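Local coordinates for protein transcriptional regulator (GntR family) (Enterococcus faecalis, PDB 3DDV) that probably represses or activates target genes as a GntR-family transcriptional regulator, sensing a small-molecule effector through its UTRA domain, at residues Y13-P18 against S33-E38; S20-K25 against Y129-Y134. All coordinates share one frame; numbering follows the deposited sequence.

Contact 1: Y13-P18 against S33-E38; sequences YFVAKP and SILRME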
ATOM      1  N   TYR B  13      29.984  -4.457  27.795  1.00 47.92           N
ATOM      2  CA  TYR B  13      31.017  -4.460  26.800  1.00 47.09           C
ATOM      3  C   TYR B  13      31.862  -5.709  26.988  1.00 46.32           C
ATOM      4  O   TYR B  13      32.585  -5.832  27.947  1.00 46.29           O
ATOM      5  CB  TYR B  13      31.866  -3.198  26.972  1.00 47.17           C
ATOM      6  CG  TYR B  13      32.859  -2.933  25.885  1.00 46.90           C
ATOM      7  CD1 TYR B  13      32.511  -2.214  24.767  1.00 46.52           C
ATOM      8  CD2 TYR B  13      34.141  -3.378  25.980  1.00 46.54           C
ATOM      9  CE1 TYR B  13      33.423  -1.953  23.765  1.00 46.47           C
ATOM     10  CE2 TYR B  13      35.072  -3.111  24.992  1.00 48.07           C
ATOM     11  CZ  TYR B  13      34.699  -2.399  23.881  1.00 47.95           C
ATOM     12  OH  TYR B  13      35.621  -2.129  22.901  1.00 48.26           O
ATOM     13  N   PHE B  14      31.745  -6.646  26.067  1.00 45.80           N
ATOM     14  CA  PHE B  14      32.464  -7.894  26.157  1.00 45.02           C
ATOM     15  C   PHE B  14      32.389  -8.722  24.887  1.00 44.29           C
ATOM     16  O   PHE B  14      31.489  -8.554  24.046  1.00 44.89           O
ATOM     17  CB  PHE B  14      31.944  -8.714  27.324  1.00 44.87           C
ATOM     18  CG  PHE B  14      30.510  -9.111  27.207  1.00 44.59           C
ATOM     19  CD1 PHE B  14      29.557  -8.508  27.984  1.00 44.02           C
ATOM     20  CD2 PHE B  14      30.121 -10.142  26.354  1.00 45.21           C
ATOM     21  CE1 PHE B  14      28.236  -8.892  27.899  1.00 45.96           C
ATOM     22  CE2 PHE B  14      28.793 -10.534  26.264  1.00 44.54           C
ATOM     23  CZ  PHE B  14      27.852  -9.923  27.044  1.00 44.63           C
ATOM     24  N   VAL B  15      33.313  -9.659  24.801  1.00 43.49           N
ATOM     25  CA  VAL B  15      33.447 -10.518  23.663  1.00 43.41           C
ATOM     26  C   VAL B  15      32.651 -11.802  23.863  1.00 43.85           C
ATOM     27  O   VAL B  15      32.635 -12.395  24.932  1.00 44.16           O
ATOM     28  CB  VAL B  15      34.923 -10.826  23.467  1.00 43.05           C
ATOM     29  CG1 VAL B  15      35.134 -11.834  22.416  1.00 42.02           C
ATOM     30  CG2 VAL B  15      35.650  -9.557  23.132  1.00 42.40           C
ATOM     31  N   ALA B  16      31.980 -12.242  22.819  1.00 44.56           N
ATOM     32  CA  ALA B  16      31.124 -13.415  22.900  1.00 44.69           C
ATOM     33  C   ALA B  16      31.191 -14.143  21.593  1.00 45.56           C
ATOM     34  O   ALA B  16      31.624 -13.591  20.589  1.00 46.06           O
ATOM     35  CB  ALA B  16      29.716 -13.016  23.169  1.00 43.79           C
ATOM     36  N   LYS B  17      30.803 -15.403  21.610  1.00 46.31           N
ATOM     37  CA  LYS B  17      30.657 -16.115  20.369  1.00 47.32           C
ATOM     38  C   LYS B  17      29.259 -15.720  19.924  1.00 47.08           C
ATOM     39  O   LYS B  17      28.403 -15.441  20.733  1.00 47.55           O
ATOM     40  CB  LYS B  17      30.931 -17.630  20.549  1.00 47.08           C
ATOM     41  CG  LYS B  17      32.312 -17.840  21.210  1.00 49.26           C
ATOM     42  CD  LYS B  17      33.156 -18.969  20.694  1.00 49.63           C
ATOM     43  CE  LYS B  17      32.563 -20.365  21.162  1.00 54.44           C
ATOM     44  NZ  LYS B  17      33.570 -21.473  21.504  1.00 50.61           N
ATOM     45  N   PRO B  18      29.038 -15.621  18.636  1.00 47.03           N
ATOM     46  CA  PRO B  18      27.818 -14.993  18.207  1.00 47.50           C
ATOM     47  C   PRO B  18      26.600 -15.869  18.386  1.00 47.37           C
ATOM     48  O   PRO B  18      26.707 -17.072  18.286  1.00 47.23           O
ATOM     49  CB  PRO B  18      28.067 -14.774  16.709  1.00 47.75           C
ATOM     50  CG  PRO B  18      29.000 -15.893  16.341  1.00 47.83           C
ATOM     51  CD  PRO B  18      29.870 -16.080  17.519  1.00 47.03           C
ATOM     52  N   SER B  33      34.347 -14.841  17.156  1.00 48.16           N
ATOM     53  CA  SER B  33      33.983 -13.890  18.181  1.00 47.49           C
ATOM     54  C   SER B  33      33.484 -12.599  17.601  1.00 46.69           C
ATOM     55  O   SER B  33      33.927 -12.164  16.536  1.00 46.07           O
ATOM     56  CB  SER B  33      35.192 -13.587  19.027  1.00 47.56           C
ATOM     57  OG  SER B  33      35.603 -14.784  19.641  1.00 49.46           O
ATOM     58  N   ILE B  34      32.583 -11.984  18.356  1.00 46.52           N
ATOM     59  CA  ILE B  34      32.062 -10.651  18.108  1.00 45.49           C
ATOM     60  C   ILE B  34      32.279  -9.840  19.387  1.00 45.62           C
ATOM     61  O   ILE B  34      32.449 -10.390  20.467  1.00 45.44           O
ATOM     62  CB  ILE B  34      30.574 -10.692  17.815  1.00 45.17           C
ATOM     63  CG1 ILE B  34      29.818 -11.318  19.010  1.00 45.25           C
ATOM     64  CG2 ILE B  34      30.312 -11.467  16.523  1.00 42.34           C
ATOM     65  CD1 ILE B  34      28.478 -10.652  19.414  1.00 44.50           C
ATOM     66  N   LEU B  35      32.320  -8.526  19.245  1.00 46.28           N
ATOM     67  CA  LEU B  35      32.330  -7.609  20.367  1.00 46.29           C
ATOM     68  C   LEU B  35      30.902  -7.181  20.550  1.00 46.83           C
ATOM     69  O   LEU B  35      30.254  -6.784  19.604  1.00 46.30           O
ATOM     70  CB  LEU B  35      33.181  -6.384  20.061  1.00 46.24           C
ATOM     71  CG  LEU B  35      33.268  -5.384  21.210  1.00 46.30           C
ATOM     72  CD1 LEU B  35      33.969  -6.071  22.420  1.00 43.82           C
ATOM     73  CD2 LEU B  35      34.003  -4.110  20.791  1.00 45.71           C
ATOM     74  N   ARG B  36      30.393  -7.278  21.756  1.00 47.99           N
ATOM     75  CA  ARG B  36      29.020  -6.944  21.960  1.00 49.43           C
ATOM     76  C   ARG B  36      28.989  -5.868  22.957  1.00 49.82           C
ATOM     77  O   ARG B  36      29.597  -6.000  24.020  1.00 50.82           O
ATOM     78  CB  ARG B  36      28.299  -8.116  22.536  1.00 50.62           C
ATOM     79  CG  ARG B  36      26.832  -8.023  22.291  1.00 53.89           C
ATOM     80  CD  ARG B  36      26.023  -8.322  23.509  1.00 59.18           C
ATOM     81  NE  ARG B  36      24.753  -8.791  23.057  1.00 60.92           N
ATOM     82  CZ  ARG B  36      24.546 -10.006  22.561  1.00 66.27           C
ATOM     83  NH1 ARG B  36      25.551 -10.930  22.508  1.00 67.71           N
ATOM     84  NH2 ARG B  36      23.303 -10.313  22.136  1.00 67.71           N
ATOM     85  N   MET B  37      28.340  -4.778  22.610  1.00 50.15           N
ATOM     86  CA  MET B  37      28.295  -3.605  23.482  1.00 50.53           C
ATOM     87  C   MET B  37      26.908  -2.996  23.515  1.00 50.57           C
ATOM     88  O   MET B  37      26.154  -3.036  22.529  1.00 49.67           O
ATOM     89  CB  MET B  37      29.368  -2.587  23.120  1.00 50.08           C
ATOM     90  CG  MET B  37      29.213  -1.786  21.851  1.00 51.20           C
ATOM     91  SD  MET B  37      30.332  -0.347  21.861  1.00 51.62           S
ATOM     92  CE  MET B  37      29.438   0.799  22.924  1.00 49.85           C
ATOM     93  N   GLU B  38      26.545  -2.543  24.705  1.00 51.66           N
ATOM     94  CA  GLU B  38      25.221  -2.012  24.997  1.00 52.46           C
ATOM     95  C   GLU B  38      25.420  -0.630  25.525  1.00 53.53           C
ATOM     96  O   GLU B  38      26.334  -0.416  26.322  1.00 53.65           O
ATOM     97  CB  GLU B  38      24.563  -2.810  26.090  1.00 52.43           C
ATOM     98  CG  GLU B  38      24.027  -4.092  25.601  1.00 54.18           C
ATOM     99  CD  GLU B  38      23.523  -4.987  26.685  1.00 54.07           C
ATOM    100  OE1 GLU B  38      23.495  -4.597  27.876  1.00 55.92           O
ATOM    101  OE2 GLU B  38      23.171  -6.105  26.315  1.00 57.93           O
TER
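The edge of the UTRA domain's antiparallel sheet is formed here, where Tyr13 to Ala16 on the outermost strand 8-16 pair with Ile34 to Met37 on strand 34-43. Phe14 N donates to Arg36 O at 3.0 Å and Arg36 N answers to Phe14 O at 2.8 Å; Ala16 and Ile34 exchange the same pair of backbone bonds. Tyr13 with Met37 and Val15 with Leu35 are the non-hydrogen-bonded pairs, and their four side chains share one face. With CG anti to the backbone N (chi1 -171°), the Tyr13 ring meets Leu35, whose CD1 lies over one ring face, shifted toward the rim and 4.2 Å from the centroid, a CH-pi contact. The other methyl, CD2, touches Tyr13 CZ at 3.6 Å. Met37 SD lies in the ring plane at its edge, 5.1 Å from the Tyr13 centroid, a Met-aromatic contact that suits a polarisable sulfur. The branched Leu35 also serves Val15, its CD1 being 3.9 Å from Val15 CG2. Phe14, Ala16, Ile34 and Arg36 occupy the other face, where Phe14 CZ comes within 4.3 Å of the aliphatic Arg36 CD. Helix 65-70 covers the first face, its Ile68 touching Tyr13 and Leu35; helix 20-26 packs on Ile34 across the sheet, and strand 46-56 bonds to the far side of strand 34-43.

Contact 2: S20-K25 against Y129-Y134; sequences SSEMEK and YVRTQY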
ATOM      1  N   SER B  20      22.668 -16.953  16.838  1.00 48.97           N
ATOM      2  CA  SER B  20      22.215 -17.214  15.466  1.00 49.63           C
ATOM      3  C   SER B  20      21.981 -15.957  14.629  1.00 49.91           C
ATOM      4  O   SER B  20      22.440 -15.843  13.476  1.00 49.90           O
ATOM      5  CB  SER B  20      20.914 -18.008  15.499  1.00 49.72           C
ATOM      6  OG  SER B  20      21.045 -19.048  16.453  1.00 53.35           O
ATOM      7  N   SER B  21      21.224 -15.019  15.177  1.00 49.95           N
ATOM      8  CA  SER B  21      20.909 -13.856  14.385  1.00 49.61           C
ATOM      9  C   SER B  21      22.225 -13.103  14.142  1.00 49.66           C
ATOM     10  O   SER B  21      22.429 -12.525  13.073  1.00 49.35           O
ATOM     11  CB  SER B  21      19.818 -13.001  15.026  1.00 49.01           C
ATOM     12  OG  SER B  21      20.350 -12.117  15.935  1.00 49.97           O
ATOM     13  N   GLU B  22      23.142 -13.165  15.102  1.00 49.14           N
ATOM     14  CA  GLU B  22      24.387 -12.477  14.905  1.00 49.16           C
ATOM     15  C   GLU B  22      25.193 -13.176  13.812  1.00 49.40           C
ATOM     16  O   GLU B  22      25.836 -12.529  13.014  1.00 49.08           O
ATOM     17  CB  GLU B  22      25.153 -12.342  16.226  1.00 49.18           C
ATOM     18  CG  GLU B  22      24.499 -11.338  17.170  1.00 48.36           C
ATOM     19  CD  GLU B  22      25.159 -11.250  18.543  1.00 47.87           C
ATOM     20  OE1 GLU B  22      25.812 -12.215  18.963  1.00 48.49           O
ATOM     21  OE2 GLU B  22      25.018 -10.205  19.206  1.00 43.16           O
ATOM     22  N   MET B  23      25.153 -14.502  13.763  1.00 50.38           N
ATOM     23  CA  MET B  23      25.886 -15.248  12.728  1.00 50.41           C
ATOM     24  C   MET B  23      25.340 -14.881  11.353  1.00 51.76           C
ATOM     25  O   MET B  23      26.075 -14.575  10.424  1.00 51.94           O
ATOM     26  CB  MET B  23      25.729 -16.746  12.944  1.00 50.70           C
ATOM     27  CG  MET B  23      26.493 -17.251  14.154  1.00 51.45           C
ATOM     28  SD  MET B  23      26.270 -19.015  14.455  1.00 48.27           S
ATOM     29  CE  MET B  23      26.731 -19.587  12.818  1.00 45.34           C
ATOM     30  N   GLU B  24      24.028 -14.901  11.257  1.00 53.13           N
ATOM     31  CA  GLU B  24      23.343 -14.657  10.023  1.00 53.62           C
ATOM     32  C   GLU B  24      23.631 -13.224   9.471  1.00 53.63           C
ATOM     33  O   GLU B  24      24.100 -13.082   8.335  1.00 53.82           O
ATOM     34  CB  GLU B  24      21.843 -14.923  10.288  1.00 54.72           C
ATOM     35  CG  GLU B  24      20.940 -15.110   9.069  1.00 56.70           C
ATOM     36  CD  GLU B  24      19.933 -13.995   8.871  1.00 64.20           C
ATOM     37  OE1 GLU B  24      20.047 -12.930   9.518  1.00 69.18           O
ATOM     38  OE2 GLU B  24      19.009 -14.189   8.052  1.00 70.36           O
ATOM     39  N   LYS B  25      23.391 -12.191  10.284  1.00 52.64           N
ATOM     40  CA  LYS B  25      23.554 -10.799   9.855  1.00 52.19           C
ATOM     41  C   LYS B  25      25.011 -10.386   9.656  1.00 51.74           C
ATOM     42  O   LYS B  25      25.304  -9.523   8.848  1.00 51.11           O
ATOM     43  CB  LYS B  25      23.001  -9.821  10.893  1.00 52.35           C
ATOM     44  CG  LYS B  25      21.610 -10.074  11.370  1.00 54.27           C
ATOM     45  CD  LYS B  25      20.539  -9.661  10.382  1.00 54.98           C
ATOM     46  CE  LYS B  25      19.184  -9.961  10.986  1.00 55.23           C
ATOM     47  NZ  LYS B  25      18.101  -9.804   9.980  1.00 58.74           N
ATOM     48  N   TYR B 129      26.059  -5.032  13.505  1.00 47.88           N
ATOM     49  CA  TYR B 129      24.638  -5.362  13.602  1.00 47.72           C
ATOM     50  C   TYR B 129      24.116  -4.598  14.792  1.00 47.18           C
ATOM     51  O   TYR B 129      24.489  -4.847  15.913  1.00 47.44           O
ATOM     52  CB  TYR B 129      24.462  -6.861  13.808  1.00 47.75           C
ATOM     53  CG  TYR B 129      23.043  -7.278  14.052  1.00 47.52           C
ATOM     54  CD1 TYR B 129      22.004  -6.647  13.415  1.00 46.95           C
ATOM     55  CD2 TYR B 129      22.743  -8.333  14.891  1.00 46.25           C
ATOM     56  CE1 TYR B 129      20.699  -7.032  13.619  1.00 46.77           C
ATOM     57  CE2 TYR B 129      21.424  -8.745  15.078  1.00 46.54           C
ATOM     58  CZ  TYR B 129      20.413  -8.068  14.443  1.00 47.90           C
ATOM     59  OH  TYR B 129      19.099  -8.415  14.631  1.00 49.08           O
ATOM     60  N   VAL B 130      23.287  -3.620  14.555  1.00 47.14           N
ATOM     61  CA  VAL B 130      23.001  -2.636  15.594  1.00 46.73           C
ATOM     62  C   VAL B 130      21.513  -2.603  15.802  1.00 47.65           C
ATOM     63  O   VAL B 130      20.734  -2.638  14.843  1.00 48.37           O
ATOM     64  CB  VAL B 130      23.582  -1.220  15.230  1.00 46.73           C
ATOM     65  CG1 VAL B 130      23.387  -0.231  16.375  1.00 42.42           C
ATOM     66  CG2 VAL B 130      25.070  -1.354  14.857  1.00 43.30           C
ATOM     67  N   ARG B 131      21.104  -2.621  17.056  1.00 48.01           N
ATOM     68  CA  ARG B 131      19.686  -2.789  17.351  1.00 48.71           C
ATOM     69  C   ARG B 131      19.398  -1.753  18.403  1.00 48.75           C
ATOM     70  O   ARG B 131      19.924  -1.826  19.540  1.00 48.68           O
ATOM     71  CB  ARG B 131      19.417  -4.184  17.868  1.00 48.30           C
ATOM     72  CG  ARG B 131      19.855  -5.270  16.882  1.00 50.13           C
ATOM     73  CD  ARG B 131      20.411  -6.485  17.577  1.00 49.77           C
ATOM     74  NE  ARG B 131      21.845  -6.411  17.678  1.00 50.32           N
ATOM     75  CZ  ARG B 131      22.594  -7.324  18.292  1.00 49.41           C
ATOM     76  NH1 ARG B 131      22.071  -8.355  18.908  1.00 49.10           N
ATOM     77  NH2 ARG B 131      23.887  -7.183  18.325  1.00 51.37           N
ATOM     78  N   THR B 132      18.623  -0.763  17.995  1.00 48.37           N
ATOM     79  CA  THR B 132      18.406   0.375  18.803  1.00 48.79           C
ATOM     80  C   THR B 132      16.948   0.521  19.151  1.00 49.47           C
ATOM     81  O   THR B 132      16.074   0.295  18.335  1.00 49.43           O
ATOM     82  CB  THR B 132      18.850   1.571  18.085  1.00 48.55           C
ATOM     83  OG1 THR B 132      20.237   1.444  17.827  1.00 47.19           O
ATOM     84  CG2 THR B 132      18.586   2.784  18.926  1.00 49.57           C
ATOM     85  N   GLN B 133      16.722   0.933  20.379  1.00 50.15           N
ATOM     86  CA  GLN B 133      15.411   1.085  20.906  1.00 51.36           C
ATOM     87  C   GLN B 133      15.278   2.535  21.450  1.00 52.27           C
ATOM     88  O   GLN B 133      15.950   2.935  22.451  1.00 52.37           O
ATOM     89  CB  GLN B 133      15.302   0.037  21.993  1.00 51.63           C
ATOM     90  CG  GLN B 133      14.010  -0.718  21.988  1.00 53.97           C
ATOM     91  CD  GLN B 133      14.142  -2.123  22.378  1.00 53.78           C
ATOM     92  OE1 GLN B 133      15.085  -2.794  21.977  1.00 59.44           O
ATOM     93  NE2 GLN B 133      13.188  -2.608  23.144  1.00 52.86           N
ATOM     94  N   TYR B 134      14.486   3.348  20.751  1.00 52.39           N
ATOM     95  CA  TYR B 134      14.269   4.774  21.103  1.00 51.75           C
ATOM     96  C   TYR B 134      12.953   4.924  21.862  1.00 52.15           C
ATOM     97  O   TYR B 134      11.942   4.308  21.488  1.00 52.17           O
ATOM     98  CB  TYR B 134      14.116   5.623  19.847  1.00 51.18           C
ATOM     99  CG  TYR B 134      15.290   5.593  18.928  1.00 50.26           C
ATOM    100  CD1 TYR B 134      16.327   6.492  19.071  1.00 49.80           C
ATOM    101  CD2 TYR B 134      15.330   4.714  17.882  1.00 47.46           C
ATOM    102  CE1 TYR B 134      17.398   6.473  18.212  1.00 49.75           C
ATOM    103  CE2 TYR B 134      16.373   4.681  17.049  1.00 49.62           C
ATOM    104  CZ  TYR B 134      17.420   5.554  17.212  1.00 50.69           C
ATOM    105  OH  TYR B 134      18.484   5.463  16.361  1.00 49.39           O
TER
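Lys25 lays its aliphatic chain across the ring of Tyr129, joining helix 20-26 to strand 126-135. Its CB starts 4.1 Å from Tyr129 CG. The next carbon, CG, sits over the middle of the ring, 3.7 Å from the centroid and only 6° off the ring normal, a CH-pi contact. A bend at chi2 (-76°) places CD near Tyr129 CE1, and CE passes the phenolic end, 4.0 Å from Tyr129 OH. The ammonium NZ then lies beyond the ring and makes a long salt bridge, 3.7 Å, to OE1 of Glu24 on its own helix. Lysine suits this place because its methylenes can cover an aromatic face while the charge reaches past it. The opposite face of Tyr129 is covered by Arg131, two residues on in the strand, with NE 3.4 Å above the ring plane and displaced toward the rim. The tyrosine is thus held between an alkyl chain and a guanidinium. Ser21 adds its OG, 3.6 Å from Tyr129 CE2, and Glu22 brings CG to the ring edge. The Glu22 chain runs on, extended beyond CG, to a salt bridge with Arg131: OE2 is 3.3 Å from NH2 in a weak bond, and NH1 gives it another weak one. OE2 approaches the guanidinium edge near its plane, although the carboxylate and guanidinium planes stand 78° apart. A firmer partner of OE2 is Ser54 OG, while OE1 accepts the backbone N of Ser19. Such a helix, lying on one face of the sheet with its axis 10.0 Å from that of the strand and joining two neighbouring antiparallel strands in sequence, is an example of alpha-on-beta packing against the broad face of an antiparallel sheet.

The two contacts share one connection: strand 8-16 leads into helix 20-26, which leads back to strand 34-43, so contact 1 pairs the strands on either side of the helix that contact 2 lays against the sheet. Their centres are 12 Å apart. They meet at a charged junction, where Arg36 NH2 of contact 1 lies 3.4 Å from Glu22 OE2 of contact 2, a long and weak ion pair. Arg36 NH2 is also 4.0 Å from Arg131 NH1, a like-charge approach that the carboxylate probably eases. Away from this junction, Pro18 packs on Met23. A bound magnesium ion lies about 3 Å from the side chain of Ser21 and about 6 Å from that of Arg36.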